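Local coordinates for protein methyltransferase WBDD (Escherichia coli, PDB 4AZS) that acts as a bifunctional kinase and methyltransferase regulating O-antigen chain length, probably by phosphorylating and methylating the growing polysaccharide end, at residues A[167-172]-A[225-230]; A[55-60]-A[68-73]; A[439-444]-A[463-468]. All coordinates share one frame; numbering follows the deposited sequence. Where two conformers were deposited one is given.

Contact 1: residues A[167-172]-A[225-230]; sequences TQAVIL and RVLIND. With SO4 (sulfate ion), chain E.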
loop_
_atom_site.group_PDB
_atom_site.type_symbol
_atom_site.label_atom_id
_atom_site.label_comp_id
_atom_site.label_asym_id
_atom_site.label_seq_id
_atom_site.Cartn_x
_atom_site.Cartn_y
_atom_site.Cartn_z
ATOM N N THR A 167 -30.437 -1.595 -37.113
ATOM C CA THR A 167 -31.823 -2.035 -37.194
ATOM C C THR A 167 -32.723 -0.897 -37.593
ATOM O O THR A 167 -32.282 0.211 -37.713
ATOM C CB THR A 167 -32.286 -2.538 -35.819
ATOM O OG1 THR A 167 -32.177 -1.470 -34.870
ATOM C CG2 THR A 167 -31.430 -3.737 -35.360
ATOM N N GLN A 168 -34.013 -1.148 -37.765
ATOM C CA GLN A 168 -34.965 -0.072 -37.976
ATOM C C GLN A 168 -35.561 0.441 -36.662
ATOM O O GLN A 168 -36.002 1.603 -36.580
ATOM C CB GLN A 168 -36.063 -0.555 -38.899
ATOM C CG GLN A 168 -35.588 -0.750 -40.319
ATOM C CD GLN A 168 -35.186 0.565 -40.957
ATOM O OE1 GLN A 168 -35.925 1.499 -40.982
ATOM N NE2 GLN A 168 -33.984 0.642 -41.394
ATOM N N ALA A 169 -35.602 -0.422 -35.648
ATOM C CA ALA A 169 -36.227 -0.107 -34.364
ATOM C C ALA A 169 -35.654 -0.986 -33.284
ATOM O O ALA A 169 -35.270 -2.133 -33.525
ATOM C CB ALA A 169 -37.710 -0.313 -34.425
ATOM N N VAL A 170 -35.606 -0.426 -32.097
ATOM C CA VAL A 170 -35.154 -1.122 -30.900
ATOM C C VAL A 170 -36.129 -0.877 -29.782
ATOM O O VAL A 170 -36.549 0.273 -29.559
ATOM C CB VAL A 170 -33.748 -0.645 -30.454
ATOM C CG1 VAL A 170 -33.202 -1.535 -29.346
ATOM C CG2 VAL A 170 -32.804 -0.696 -31.631
ATOM N N ILE A 171 -36.484 -1.949 -29.079
ATOM C CA ILE A 171 -37.310 -1.865 -27.890
ATOM C C ILE A 171 -36.498 -2.324 -26.701
ATOM O O ILE A 171 -35.958 -3.437 -26.726
ATOM C CB ILE A 171 -38.584 -2.721 -28.063
ATOM C CG1 ILE A 171 -39.393 -2.127 -29.175
ATOM C CG2 ILE A 171 -39.440 -2.725 -26.803
ATOM C CD1 ILE A 171 -40.567 -3.011 -29.515
ATOM N N LEU A 172 -36.384 -1.446 -25.695
ATOM C CA LEU A 172 -35.627 -1.718 -24.500
ATOM C C LEU A 172 -36.493 -1.562 -23.273
ATOM O O LEU A 172 -37.187 -0.579 -23.154
ATOM C CB LEU A 172 -34.441 -0.745 -24.376
ATOM C CG LEU A 172 -33.486 -0.834 -25.566
ATOM C CD1 LEU A 172 -32.568 0.377 -25.554
ATOM C CD2 LEU A 172 -32.686 -2.115 -25.589
ATOM N N ARG A 225 -35.865 5.907 -38.256
ATOM C CA ARG A 225 -37.275 6.171 -38.442
ATOM C C ARG A 225 -37.881 6.972 -37.316
ATOM O O ARG A 225 -37.495 6.852 -36.136
ATOM C CB ARG A 225 -38.056 4.839 -38.564
ATOM C CG ARG A 225 -37.629 3.965 -39.753
ATOM C CD ARG A 225 -38.453 2.675 -39.916
ATOM N NE ARG A 225 -39.777 2.952 -40.417
ATOM C CZ ARG A 225 -40.116 3.028 -41.701
ATOM N NH1 ARG A 225 -39.226 2.825 -42.632
ATOM N NH2 ARG A 225 -41.368 3.330 -42.043
ATOM N N VAL A 226 -38.844 7.807 -37.679
ATOM C CA VAL A 226 -39.787 8.295 -36.718
ATOM C C VAL A 226 -40.845 7.206 -36.526
ATOM O O VAL A 226 -41.460 6.762 -37.471
ATOM C CB VAL A 226 -40.436 9.617 -37.195
ATOM C CG1 VAL A 226 -41.549 10.044 -36.253
ATOM C CG2 VAL A 226 -39.371 10.689 -37.259
ATOM N N LEU A 227 -41.059 6.814 -35.286
ATOM C CA LEU A 227 -41.914 5.735 -34.945
ATOM C C LEU A 227 -42.954 6.236 -33.950
ATOM O O LEU A 227 -42.792 6.128 -32.762
ATOM C CB LEU A 227 -41.086 4.642 -34.303
ATOM C CG LEU A 227 -40.007 3.982 -35.148
ATOM C CD1 LEU A 227 -39.160 3.059 -34.316
ATOM C CD2 LEU A 227 -40.618 3.256 -36.298
ATOM N N ILE A 228 -44.037 6.761 -34.478
ATOM C CA ILE A 228 -45.112 7.348 -33.711
ATOM C C ILE A 228 -46.335 6.614 -34.243
ATOM O O ILE A 228 -46.406 6.332 -35.435
ATOM C CB ILE A 228 -45.154 8.860 -34.030
ATOM C CG1 ILE A 228 -44.001 9.588 -33.358
ATOM C CG2 ILE A 228 -46.467 9.506 -33.594
ATOM C CD1 ILE A 228 -43.821 10.991 -33.905
ATOM N N ASN A 229 -47.291 6.282 -33.392
ATOM C CA ASN A 229 -48.246 5.209 -33.754
ATOM C C ASN A 229 -49.000 5.536 -35.047
ATOM O O ASN A 229 -49.329 4.652 -35.841
ATOM C CB ASN A 229 -49.188 4.844 -32.583
ATOM C CG ASN A 229 -48.517 3.916 -31.540
ATOM O OD1 ASN A 229 -47.358 3.518 -31.670
ATOM N ND2 ASN A 229 -49.249 3.589 -30.500
ATOM N N ASP A 230 -49.161 6.829 -35.270
ATOM C CA ASP A 230 -49.880 7.384 -36.370
ATOM C C ASP A 230 -48.990 7.724 -37.583
ATOM O O ASP A 230 -49.477 8.099 -38.652
ATOM C CB ASP A 230 -50.404 8.695 -35.784
ATOM C CG ASP A 230 -51.425 9.342 -36.627
ATOM O OD1 ASP A 230 -52.007 8.633 -37.471
ATOM O OD2 ASP A 230 -51.650 10.566 -36.434
HETATM S S SO4 E . -40.770 3.079 -45.836
HETATM O O1 SO4 E . -39.393 2.909 -45.297
HETATM O O2 SO4 E . -41.758 3.484 -44.786
HETATM O O3 SO4 E . -41.213 1.761 -46.391
HETATM O O4 SO4 E . -40.671 4.152 -46.871
#
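Gln168 and Arg225 meet at an angle: the amide and guanidinium planes stand 68° apart, and the amide comes in oxygen first against the middle of the arginine chain. Gln168 OE1 lies 3.0 Å from Arg225 CD and almost as near its CG, a close contact with methylene carbons on which the amide oxygen rests. OE1 is also near the plane of the guanidinium, at its edge. The glutamine gets there because its chain bends at chi2. Arg225 is extended as far as CD and then turns at chi3 (73°), which carries the head group on to a sulfate ion, probably from the crystallisation liquor. There it makes a bidentate pair of hydrogen bonds: NH1 reaches sulfate O1 at 2.7 Å, and NH2 reaches O2 at 2.8 Å in a nearly straight bond of 170°. Asn232 OD1, on the other strand of the 225-228/231-234 hairpin, accepts a further hydrogen bond from NH2. Two residues after Arg225, Leu227 CD1 packs on Ala169 CB at 3.7 Å, joining the hairpin to strand 169-173 of the methyltransferase sheet. Ser222 OG bonds both Gln168 O and Arg225 N and so ties the two backbones together. Gln168 thus meets the arginine through its methylenes, without a hydrogen bond to the guanidinium, while NH1 and NH2 hold the sulfate, whose negative charge would offset that of the arginine.

Contact 2: residues A[55-60]-A[68-73]; sequences EQYDNL and LNVLDL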
loop_
_atom_site.group_PDB
_atom_site.type_symbol
_atom_site.label_atom_id
_atom_site.label_comp_id
_atom_site.label_asym_id
_atom_site.label_seq_id
_atom_site.Cartn_x
_atom_site.Cartn_y
_atom_site.Cartn_z
ATOM N N GLU A 55 -47.917 -4.915 -30.578
ATOM C CA GLU A 55 -48.462 -3.695 -31.187
ATOM C C GLU A 55 -47.377 -2.982 -32.019
ATOM O O GLU A 55 -47.597 -2.566 -33.152
ATOM C CB GLU A 55 -49.027 -2.788 -30.089
ATOM C CG GLU A 55 -48.997 -1.283 -30.337
ATOM C CD GLU A 55 -49.499 -0.487 -29.118
ATOM O OE1 GLU A 55 -50.324 -1.018 -28.324
ATOM O OE2 GLU A 55 -49.072 0.678 -28.958
ATOM N N GLN A 56 -46.176 -2.862 -31.465
ATOM C CA GLN A 56 -45.088 -2.197 -32.151
ATOM C C GLN A 56 -44.587 -3.048 -33.319
ATOM O O GLN A 56 -44.268 -2.505 -34.367
ATOM C CB GLN A 56 -43.931 -1.922 -31.188
ATOM C CG GLN A 56 -44.197 -0.833 -30.142
ATOM C CD GLN A 56 -44.625 0.487 -30.759
ATOM O OE1 GLN A 56 -44.228 0.857 -31.874
ATOM N NE2 GLN A 56 -45.506 1.152 -30.085
ATOM N N TYR A 57 -44.494 -4.370 -33.125
ATOM C CA TYR A 57 -44.223 -5.284 -34.236
ATOM C C TYR A 57 -45.195 -5.013 -35.409
ATOM O O TYR A 57 -44.756 -4.812 -36.529
ATOM C CB TYR A 57 -44.300 -6.742 -33.809
ATOM C CG TYR A 57 -44.045 -7.704 -34.961
ATOM C CD1 TYR A 57 -45.080 -8.092 -35.829
ATOM C CD2 TYR A 57 -42.769 -8.163 -35.221
ATOM C CE1 TYR A 57 -44.834 -8.947 -36.906
ATOM C CE2 TYR A 57 -42.516 -8.992 -36.276
ATOM C CZ TYR A 57 -43.540 -9.387 -37.118
ATOM O OH TYR A 57 -43.220 -10.207 -38.150
ATOM N N ASP A 58 -46.496 -4.971 -35.138
ATOM C CA ASP A 58 -47.508 -4.785 -36.195
ATOM C C ASP A 58 -47.339 -3.450 -36.888
ATOM O O ASP A 58 -47.386 -3.379 -38.121
ATOM C CB ASP A 58 -48.934 -4.862 -35.621
ATOM C CG ASP A 58 -49.306 -6.243 -35.164
ATOM O OD1 ASP A 58 -48.674 -7.201 -35.603
ATOM O OD2 ASP A 58 -50.259 -6.377 -34.369
ATOM N N ASN A 59 -47.120 -2.375 -36.109
ATOM C CA ASN A 59 -46.907 -1.060 -36.696
ATOM C C ASN A 59 -45.750 -1.103 -37.660
ATOM O O ASN A 59 -45.807 -0.561 -38.749
ATOM C CB ASN A 59 -46.595 0.002 -35.621
ATOM C CG ASN A 59 -47.792 0.326 -34.759
ATOM O OD1 ASN A 59 -48.933 0.003 -35.106
ATOM N ND2 ASN A 59 -47.540 0.984 -33.627
ATOM N N LEU A 60 -44.651 -1.706 -37.255
ATOM C CA LEU A 60 -43.461 -1.611 -38.098
ATOM C C LEU A 60 -43.633 -2.566 -39.268
ATOM O O LEU A 60 -43.185 -2.290 -40.368
ATOM C CB LEU A 60 -42.198 -1.921 -37.307
ATOM C CG LEU A 60 -40.883 -1.811 -38.093
ATOM C CD1 LEU A 60 -40.641 -0.434 -38.695
ATOM C CD2 LEU A 60 -39.784 -2.161 -37.121
ATOM N N LEU A 68 -41.245 -9.261 -40.186
ATOM C CA LEU A 68 -39.937 -8.723 -39.791
ATOM C C LEU A 68 -38.960 -9.798 -39.396
ATOM O O LEU A 68 -39.366 -10.844 -38.910
ATOM C CB LEU A 68 -40.080 -7.784 -38.595
ATOM C CG LEU A 68 -41.146 -6.670 -38.676
ATOM C CD1 LEU A 68 -41.061 -5.776 -37.461
ATOM C CD2 LEU A 68 -41.018 -5.857 -39.938
ATOM N N ASN A 69 -37.670 -9.509 -39.588
ATOM C CA ASN A 69 -36.596 -10.173 -38.881
ATOM C C ASN A 69 -36.320 -9.531 -37.508
ATOM O O ASN A 69 -36.073 -8.322 -37.405
ATOM C CB ASN A 69 -35.380 -10.121 -39.751
ATOM C CG ASN A 69 -35.597 -10.873 -41.060
ATOM O OD1 ASN A 69 -36.024 -11.990 -41.026
ATOM N ND2 ASN A 69 -35.282 -10.252 -42.208
ATOM N N VAL A 70 -36.410 -10.324 -36.459
ATOM C CA VAL A 70 -36.330 -9.829 -35.088
ATOM C C VAL A 70 -35.191 -10.503 -34.354
ATOM O O VAL A 70 -35.005 -11.734 -34.453
ATOM C CB VAL A 70 -37.630 -10.138 -34.314
ATOM C CG1 VAL A 70 -37.551 -9.555 -32.894
ATOM C CG2 VAL A 70 -38.810 -9.598 -35.089
ATOM N N LEU A 71 -34.422 -9.669 -33.644
ATOM C CA LEU A 71 -33.360 -10.115 -32.783
ATOM C C LEU A 71 -33.745 -9.947 -31.303
ATOM O O LEU A 71 -34.113 -8.849 -30.869
ATOM C CB LEU A 71 -32.079 -9.325 -33.112
ATOM C CG LEU A 71 -30.825 -9.582 -32.263
ATOM C CD1 LEU A 71 -30.234 -10.968 -32.432
ATOM C CD2 LEU A 71 -29.754 -8.564 -32.592
ATOM N N ASP A 72 -33.628 -11.019 -30.530
ATOM C CA ASP A 72 -34.041 -11.034 -29.112
ATOM C C ASP A 72 -32.785 -11.298 -28.270
ATOM O O ASP A 72 -32.305 -12.434 -28.206
ATOM C CB ASP A 72 -35.086 -12.127 -28.881
ATOM C CG ASP A 72 -35.702 -12.110 -27.495
ATOM O OD1 ASP A 72 -35.349 -11.288 -26.613
ATOM O OD2 ASP A 72 -36.561 -12.997 -27.281
ATOM N N LEU A 73 -32.279 -10.241 -27.641
ATOM C CA LEU A 73 -31.032 -10.223 -26.898
ATOM C C LEU A 73 -31.280 -10.555 -25.434
ATOM O O LEU A 73 -32.005 -9.831 -24.747
ATOM C CB LEU A 73 -30.385 -8.842 -26.984
ATOM C CG LEU A 73 -29.901 -8.517 -28.403
ATOM C CD1 LEU A 73 -29.502 -7.065 -28.504
ATOM C CD2 LEU A 73 -28.770 -9.416 -28.813
#
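Tyr57 of helix 47-64 lies against Leu68 at the head of strand 69-73, an inner strand, between 90-95 and 137-141, of a Rossmann-like class I methyltransferase sheet. Its strand order, 3-2-1-4-5-7-6, is the signature of that fold, and this contact joins the helix to the strand that follows it in the chain.

The polar part is one bond. Leu68 N donates to Tyr57 OH at 3.0 Å, and at 177° it is practically straight. It holds the hydroxyl end of the ring, and gives a buried hydroxyl a partner. The tyrosine's chi1 of 179° places the ring where OH can meet that N-H.

The rest is apolar. The tyrosine and Leu68 side chains run past each other in opposite directions. Leu68 CB comes to Tyr57 CE2 at 3.6 Å, neither squarely over the face nor at the edge. Val70 approaches differently: its CG2 sits near the ring plane, at the CE2 edge, 3.9 Å away. Leu60, one turn further along the helix, crosses Leu68 at about a right angle. Around the patch, Tyr57 also touches Ala89, and Val70 leans on Leu84 of helix 79-86. The Val70 side chain is about 11 Å from the bound S-adenosylmethionine, so the contact does not itself reach the cofactor.

A single methyl, Leu68 CD1, is shared between the two helix residues: it is 3.7 Å from Tyr57 CD2 and 3.8 Å from Leu60 CD2.

Contact 3: residues A[439-444]-A[463-468]; sequences LYAVWQ and AKLPSA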
loop_
_atom_site.group_PDB
_atom_site.type_symbol
_atom_site.label_atom_id
_atom_site.label_comp_id
_atom_site.label_asym_id
_atom_site.label_seq_id
_atom_site.Cartn_x
_atom_site.Cartn_y
_atom_site.Cartn_z
ATOM N N LEU A 439 -37.862 53.999 -38.822
ATOM C CA LEU A 439 -37.948 53.874 -37.381
ATOM C C LEU A 439 -38.238 55.220 -36.735
ATOM O O LEU A 439 -39.035 55.301 -35.793
ATOM C CB LEU A 439 -36.634 53.291 -36.821
ATOM C CG LEU A 439 -36.121 53.795 -35.464
ATOM C CD1 LEU A 439 -36.964 53.216 -34.339
ATOM C CD2 LEU A 439 -34.646 53.443 -35.209
ATOM N N TYR A 440 -37.614 56.273 -37.253
ATOM C CA TYR A 440 -37.843 57.581 -36.691
ATOM C C TYR A 440 -39.315 57.915 -36.878
ATOM O O TYR A 440 -39.924 58.454 -35.984
ATOM C CB TYR A 440 -36.915 58.648 -37.297
ATOM C CG TYR A 440 -37.157 60.023 -36.750
ATOM C CD1 TYR A 440 -38.097 60.829 -37.324
ATOM C CD2 TYR A 440 -36.458 60.513 -35.643
ATOM C CE1 TYR A 440 -38.360 62.099 -36.847
ATOM C CE2 TYR A 440 -36.731 61.787 -35.139
ATOM C CZ TYR A 440 -37.691 62.562 -35.753
ATOM O OH TYR A 440 -38.035 63.831 -35.320
ATOM N N ALA A 441 -39.906 57.575 -38.022
ATOM C CA ALA A 441 -41.314 57.925 -38.236
ATOM C C ALA A 441 -42.173 57.187 -37.263
ATOM O O ALA A 441 -43.142 57.713 -36.771
ATOM C CB ALA A 441 -41.772 57.640 -39.666
ATOM N N VAL A 442 -41.821 55.955 -36.957
ATOM C CA VAL A 442 -42.667 55.184 -36.091
ATOM C C VAL A 442 -42.638 55.800 -34.724
ATOM O O VAL A 442 -43.685 55.898 -34.050
ATOM C CB VAL A 442 -42.225 53.725 -35.960
ATOM C CG1 VAL A 442 -43.051 53.027 -34.890
ATOM C CG2 VAL A 442 -42.341 53.005 -37.277
ATOM N N TRP A 443 -41.445 56.208 -34.307
ATOM C CA TRP A 443 -41.264 56.801 -32.997
ATOM C C TRP A 443 -41.985 58.098 -32.808
ATOM O O TRP A 443 -42.275 58.437 -31.699
ATOM C CB TRP A 443 -39.781 56.948 -32.635
ATOM C CG TRP A 443 -39.286 55.720 -31.915
ATOM C CD1 TRP A 443 -38.992 54.470 -32.472
ATOM C CD2 TRP A 443 -39.065 55.551 -30.471
ATOM N NE1 TRP A 443 -38.592 53.573 -31.508
ATOM C CE2 TRP A 443 -38.606 54.155 -30.285
ATOM C CE3 TRP A 443 -39.181 56.376 -29.366
ATOM C CZ2 TRP A 443 -38.298 53.644 -29.039
ATOM C CZ3 TRP A 443 -38.860 55.846 -28.114
ATOM C CH2 TRP A 443 -38.424 54.514 -27.960
ATOM N N GLN A 444 -42.321 58.808 -33.879
ATOM C CA GLN A 444 -43.065 60.066 -33.751
ATOM C C GLN A 444 -44.566 59.828 -33.615
ATOM O O GLN A 444 -45.310 60.776 -33.478
ATOM C CB GLN A 444 -42.850 60.945 -34.976
ATOM C CG GLN A 444 -41.406 61.331 -35.198
ATOM C CD GLN A 444 -40.761 61.782 -33.914
ATOM O OE1 GLN A 444 -41.254 62.699 -33.250
ATOM N NE2 GLN A 444 -39.713 61.092 -33.513
ATOM N N ALA A 463 -38.735 55.194 -48.377
ATOM C CA ALA A 463 -37.915 56.066 -49.228
ATOM C C ALA A 463 -38.437 57.501 -49.282
ATOM O O ALA A 463 -37.695 58.398 -49.601
ATOM C CB ALA A 463 -37.775 55.484 -50.630
ATOM N N LYS A 464 -39.695 57.726 -48.920
ATOM C CA LYS A 464 -40.279 59.046 -48.980
ATOM C C LYS A 464 -40.212 59.788 -47.647
ATOM O O LYS A 464 -40.537 60.969 -47.582
ATOM C CB LYS A 464 -41.764 58.928 -49.368
ATOM C CG LYS A 464 -42.007 58.157 -50.672
ATOM C CD LYS A 464 -43.271 58.631 -51.385
ATOM C CE LYS A 464 -44.534 58.381 -50.557
ATOM N NZ LYS A 464 -45.608 59.396 -50.780
ATOM N N LEU A 465 -39.866 59.088 -46.571
ATOM C CA LEU A 465 -40.012 59.656 -45.258
ATOM C C LEU A 465 -38.880 60.630 -44.992
ATOM O O LEU A 465 -37.795 60.492 -45.545
ATOM C CB LEU A 465 -39.989 58.565 -44.217
ATOM C CG LEU A 465 -41.164 57.609 -44.246
ATOM C CD1 LEU A 465 -40.899 56.515 -43.239
ATOM C CD2 LEU A 465 -42.462 58.332 -43.946
ATOM N N PRO A 466 -39.111 61.595 -44.115
ATOM C CA PRO A 466 -38.035 62.577 -43.843
ATOM C C PRO A 466 -36.768 61.954 -43.215
ATOM O O PRO A 466 -36.803 60.890 -42.567
ATOM C CB PRO A 466 -38.699 63.573 -42.859
ATOM C CG PRO A 466 -40.177 63.342 -42.986
ATOM C CD PRO A 466 -40.336 61.876 -43.361
ATOM N N SER A 467 -35.659 62.615 -43.435
ATOM C CA SER A 467 -34.377 62.119 -42.984
ATOM C C SER A 467 -34.173 62.276 -41.461
ATOM O O SER A 467 -34.096 63.414 -40.959
ATOM C CB SER A 467 -33.282 62.838 -43.731
ATOM O OG SER A 467 -32.035 62.496 -43.133
ATOM N N ALA A 468 -34.081 61.158 -40.737
ATOM C CA ALA A 468 -33.856 61.200 -39.274
ATOM C C ALA A 468 -32.613 61.991 -38.851
ATOM O O ALA A 468 -32.624 62.696 -37.863
ATOM C CB ALA A 468 -33.771 59.800 -38.701
#
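Tyr440 meets the methyl of Ala468 from its very first side-chain atom: Tyr440 CB is 3.6 Å from Ala468 CB. At the next atom the same methyl is still close, with Tyr440 CG 3.9 Å from Ala468 CB, and on the ring Tyr440 CD2 comes to 4.1 Å from it. The methyl stands oblique to the ring, at its root, a placing that follows from the trans chi1 of the tyrosine (179°).

Further out the ring meets Gln444, four residues on. The amide nitrogen NE2 of Gln444 lies 3.3 Å above the plane of the Tyr440 ring, displaced toward the rim; it is 3.4 Å from Tyr440 CZ and, at the tip, 3.7 Å from Tyr440 OH. Beyond the two segments, the tyrosine touches Gln471 and, on helix 475-485, Glu476.

Between 439-444 and 463-468 this is helix-to-loop packing in the helical C-terminal part of the chain: helix 435-443 is covered by the connection that leads from helix 452-460 to helix 475-485. Trp443 of this helix also meets Trp478 of a second subunit, so the helix takes part in the assembly too.

Next to the tyrosine, Ala441 CB receives Leu465 CD1 at 3.8 Å, a methyl-to-methyl touch at the other end of the loop crossing. Polar support comes from outside the pair, where Asn437 OD1 accepts a hydrogen bond from Ala468 N.

In the fold
Along the chain the contacts follow in series: contact 2 closes before contact 1 opens, and contact 3 comes last. Contacts 1 and 2 are neighbours, their centres 9 Å apart, and both reach the seven-stranded methyltransferase sheet. Helix 47-64 connects them, with Leu60 packing on Ala169. Contact 3 is remote, its centre about 56 Å from that of contact 1 and about 65 Å from that of contact 2, which lies on the opposite side of the chain's centre. In between lies the kinase part with its bound adenosine monophosphate, so this elongated protein sets its methyltransferase contacts toward one end and the helical packing toward the other.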